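Local coordinates for inner membrane protein (Salmonella typhimurium LT2, PDB 2QJV) that is a cupin-fold member of the KduI/IolB family, crystallised with nickel, and is probably a sugar-acid isomerase, at residues 155-160 with 238-243. The protein carries 2 engineered substitutions. Numbering follows the deposited sequence.
Sequences VVEVYT and DNYYLN
Val156, Val158 and Thr160 pair with Asn243, Tyr241 and Asn239 in a buried antiparallel ladder between 155-160 and 238-243, neighbouring inner strands of a sheet. Six backbone hydrogen bonds close its three hydrogen-bonded pairs. The bond from Asn243 N to Val156 O is short and straight, at 2.8 Å and 171° at the hydrogen. At the other end, Thr160 N sits above the carbonyl plane of Asn239.

One face carries Glu157, Tyr159, Tyr240 and Leu242. Tyr240 CD2 lies over one face of the Tyr159 ring, offset toward the rim, 3.6 Å from Tyr159 CE2, in a T-shaped pair with planes at 66°. At the far end of the Tyr240 ring, its OH donates to Glu157 OE1 at 2.7 Å. It comes from the anti side and lies out of the carboxylate plane. Arg75 and His141 hold Glu157 OE2, so both carboxylate oxygens are bonded.

On the other face, Val158 CB packs 3.6 Å from Tyr241 CE1. Tyr241 CG lies between its own backbone N and carbonyl carbon (chi1 51°). Its hydroxyl reaches Ser166 and Ser167. A water donates to Val158 O and to Asn239 OD1 and also bonds Thr160 OG1, itself bonded to Ser166. Asn239 ND2 is bonded to His190 ND1. Val156 CG1 lies 3.6 Å from Asn243 OD1, while Asn243 ND2 is bonded to Thr187 O.

Asn243 also touches the nickel ligand Glu186, and its side chain is about 6 Å from the metal. Such paired antiparallel strands beside a metal site formed by three histidines and a glutamate are characteristic of the cupin beta-barrel.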
ATOM      1  N   VAL A 155     -21.703  -7.655  24.807  1.00 37.08           N
ATOM      2  CA  VAL A 155     -22.517  -7.392  23.602  1.00 35.85           C
ATOM      3  C   VAL A 155     -23.393  -6.158  23.822  1.00 37.01           C
ATOM      4  O   VAL A 155     -24.042  -6.002  24.863  1.00 37.15           O
ATOM      5  CB  VAL A 155     -23.386  -8.622  23.171  1.00 37.55           C
ATOM      6  CG1 VAL A 155     -24.165  -8.346  21.865  1.00 35.32           C
ATOM      7  CG2 VAL A 155     -22.530  -9.912  23.047  1.00 37.35           C
ATOM      8  N   VAL A 156     -23.359  -5.256  22.840  1.00 38.60           N
ATOM      9  CA  VAL A 156     -24.149  -4.035  22.890  1.00 36.75           C
ATOM     10  C   VAL A 156     -24.585  -3.676  21.457  1.00 37.52           C
ATOM     11  O   VAL A 156     -23.902  -4.019  20.504  1.00 37.11           O
ATOM     12  CB  VAL A 156     -23.321  -2.874  23.545  1.00 38.66           C
ATOM     13  CG1 VAL A 156     -22.070  -2.542  22.697  1.00 35.79           C
ATOM     14  CG2 VAL A 156     -24.156  -1.609  23.789  1.00 34.01           C
ATOM     15  N   GLU A 157     -25.737  -3.016  21.325  1.00 36.95           N
ATOM     16  CA  GLU A 157     -26.178  -2.454  20.045  1.00 35.84           C
ATOM     17  C   GLU A 157     -26.448  -0.937  20.276  1.00 35.81           C
ATOM     18  O   GLU A 157     -26.936  -0.502  21.334  1.00 37.60           O
ATOM     19  CB  GLU A 157     -27.327  -3.264  19.394  1.00 38.53           C
ATOM     20  CG  GLU A 157     -28.623  -3.231  20.103  1.00 40.39           C
ATOM     21  CD  GLU A 157     -29.709  -4.092  19.496  1.00 38.24           C
ATOM     22  OE1 GLU A 157     -29.460  -4.939  18.597  1.00 40.67           O
ATOM     23  OE2 GLU A 157     -30.807  -3.986  20.033  1.00 40.28           O
ATOM     24  N   VAL A 158     -26.074  -0.131  19.283  1.00 34.88           N
ATOM     25  CA  VAL A 158     -26.160   1.316  19.328  1.00 33.94           C
ATOM     26  C   VAL A 158     -26.806   1.897  18.054  1.00 33.26           C
ATOM     27  O   VAL A 158     -26.550   1.399  16.948  1.00 34.62           O
ATOM     28  CB  VAL A 158     -24.732   1.930  19.527  1.00 32.43           C
ATOM     29  CG1 VAL A 158     -24.777   3.480  19.595  1.00 28.63           C
ATOM     30  CG2 VAL A 158     -24.048   1.335  20.773  1.00 33.19           C
ATOM     31  N   TYR A 159     -27.658   2.911  18.260  1.00 33.46           N
ATOM     32  CA  TYR A 159     -28.364   3.633  17.209  1.00 32.36           C
ATOM     33  C   TYR A 159     -27.870   5.044  17.172  1.00 31.82           C
ATOM     34  O   TYR A 159     -27.976   5.773  18.149  1.00 33.48           O
ATOM     35  CB  TYR A 159     -29.869   3.667  17.424  1.00 33.35           C
ATOM     36  CG  TYR A 159     -30.506   2.330  17.435  1.00 34.30           C
ATOM     37  CD1 TYR A 159     -30.452   1.521  18.567  1.00 33.62           C
ATOM     38  CD2 TYR A 159     -31.216   1.888  16.343  1.00 34.86           C
ATOM     39  CE1 TYR A 159     -31.056   0.287  18.591  1.00 42.03           C
ATOM     40  CE2 TYR A 159     -31.817   0.658  16.353  1.00 38.05           C
ATOM     41  CZ  TYR A 159     -31.761  -0.134  17.474  1.00 37.70           C
ATOM     42  OH  TYR A 159     -32.357  -1.366  17.449  1.00 41.13           O
ATOM     43  N   THR A 160     -27.327   5.425  16.011  1.00 36.02           N
ATOM     44  CA  THR A 160     -26.766   6.743  15.793  1.00 38.06           C
ATOM     45  C   THR A 160     -27.542   7.400  14.650  1.00 37.57           C
ATOM     46  O   THR A 160     -27.429   7.002  13.506  1.00 39.75           O
ATOM     47  CB  THR A 160     -25.236   6.694  15.518  1.00 38.34           C
ATOM     48  OG1 THR A 160     -24.590   5.853  16.490  1.00 37.85           O
ATOM     49  CG2 THR A 160     -24.600   8.151  15.544  1.00 35.52           C
ATOM     50  N   ASP A 238     -29.457   7.012   8.692  1.00 36.69           N
ATOM     51  CA  ASP A 238     -29.426   6.544  10.077  1.00 37.81           C
ATOM     52  C   ASP A 238     -28.563   5.255  10.152  1.00 38.93           C
ATOM     53  O   ASP A 238     -28.504   4.436   9.214  1.00 37.51           O
ATOM     54  CB  ASP A 238     -30.827   6.294  10.647  1.00 36.25           C
ATOM     55  CG  ASP A 238     -31.624   7.547  10.886  1.00 42.90           C
ATOM     56  OD1 ASP A 238     -31.077   8.649  11.114  1.00 37.48           O
ATOM     57  OD2 ASP A 238     -32.843   7.399  10.836  1.00 41.84           O
ATOM     58  N   ASN A 239     -27.848   5.118  11.260  1.00 38.23           N
ATOM     59  CA  ASN A 239     -26.929   4.016  11.496  1.00 36.21           C
ATOM     60  C   ASN A 239     -27.321   3.207  12.749  1.00 35.46           C
ATOM     61  O   ASN A 239     -27.964   3.705  13.672  1.00 37.10           O
ATOM     62  CB  ASN A 239     -25.486   4.576  11.567  1.00 36.83           C
ATOM     63  CG  ASN A 239     -24.390   3.535  11.921  1.00 37.60           C
ATOM     64  OD1 ASN A 239     -23.810   3.651  13.002  1.00 41.57           O
ATOM     65  ND2 ASN A 239     -24.074   2.553  11.017  1.00 35.32           N
ATOM     66  N   TYR A 240     -26.968   1.936  12.693  1.00 37.57           N
ATOM     67  CA  TYR A 240     -27.091   0.981  13.737  1.00 36.34           C
ATOM     68  C   TYR A 240     -25.821   0.136  13.683  1.00 36.36           C
ATOM     69  O   TYR A 240     -25.287  -0.122  12.599  1.00 35.89           O
ATOM     70  CB  TYR A 240     -28.337   0.093  13.526  1.00 36.49           C
ATOM     71  CG  TYR A 240     -28.327  -1.227  14.263  1.00 34.28           C
ATOM     72  CD1 TYR A 240     -27.663  -2.338  13.711  1.00 37.28           C
ATOM     73  CD2 TYR A 240     -28.945  -1.385  15.496  1.00 38.03           C
ATOM     74  CE1 TYR A 240     -27.600  -3.545  14.369  1.00 37.01           C
ATOM     75  CE2 TYR A 240     -28.937  -2.619  16.150  1.00 39.04           C
ATOM     76  CZ  TYR A 240     -28.257  -3.702  15.580  1.00 35.89           C
ATOM     77  OH  TYR A 240     -28.200  -4.945  16.179  1.00 37.67           O
ATOM     78  N   TYR A 241     -25.317  -0.258  14.845  1.00 36.09           N
ATOM     79  CA  TYR A 241     -24.302  -1.311  14.899  1.00 38.26           C
ATOM     80  C   TYR A 241     -24.421  -2.189  16.132  1.00 38.28           C
ATOM     81  O   TYR A 241     -24.844  -1.745  17.199  1.00 35.51           O
ATOM     82  CB  TYR A 241     -22.849  -0.790  14.733  1.00 39.62           C
ATOM     83  CG  TYR A 241     -22.443   0.362  15.629  1.00 36.02           C
ATOM     84  CD1 TYR A 241     -22.091   0.151  16.975  1.00 38.14           C
ATOM     85  CD2 TYR A 241     -22.378   1.663  15.122  1.00 38.45           C
ATOM     86  CE1 TYR A 241     -21.706   1.193  17.781  1.00 33.75           C
ATOM     87  CE2 TYR A 241     -22.000   2.713  15.919  1.00 36.25           C
ATOM     88  CZ  TYR A 241     -21.655   2.475  17.260  1.00 38.81           C
ATOM     89  OH  TYR A 241     -21.245   3.519  18.055  1.00 40.43           O
ATOM     90  N   LEU A 242     -24.104  -3.474  15.918  1.00 38.34           N
ATOM     91  CA  LEU A 242     -24.036  -4.488  16.943  1.00 37.10           C
ATOM     92  C   LEU A 242     -22.563  -4.762  17.186  1.00 36.34           C
ATOM     93  O   LEU A 242     -21.815  -5.056  16.232  1.00 36.56           O
ATOM     94  CB  LEU A 242     -24.776  -5.757  16.526  1.00 37.82           C
ATOM     95  CG  LEU A 242     -24.755  -6.976  17.426  1.00 39.58           C
ATOM     96  CD1 LEU A 242     -25.476  -6.727  18.778  1.00 34.84           C
ATOM     97  CD2 LEU A 242     -25.392  -8.171  16.665  1.00 38.40           C
ATOM     98  N   ASN A 243     -22.141  -4.600  18.434  1.00 36.89           N
ATOM     99  CA  ASN A 243     -20.746  -4.805  18.868  1.00 37.50           C
ATOM    100  C   ASN A 243     -20.579  -6.014  19.741  1.00 34.68           C
ATOM    101  O   ASN A 243     -21.439  -6.326  20.580  1.00 37.88           O
ATOM    102  CB  ASN A 243     -20.184  -3.632  19.721  1.00 40.31           C
ATOM    103  CG  ASN A 243     -20.206  -2.264  19.032  1.00 47.58           C
ATOM    104  OD1 ASN A 243     -20.670  -1.284  19.622  1.00 57.56           O
ATOM    105  ND2 ASN A 243     -19.727  -2.189  17.841  1.00 42.07           N
TER
HETATM  106  O   HOH W   1     -25.223   3.483  15.412  1.00 20.49           O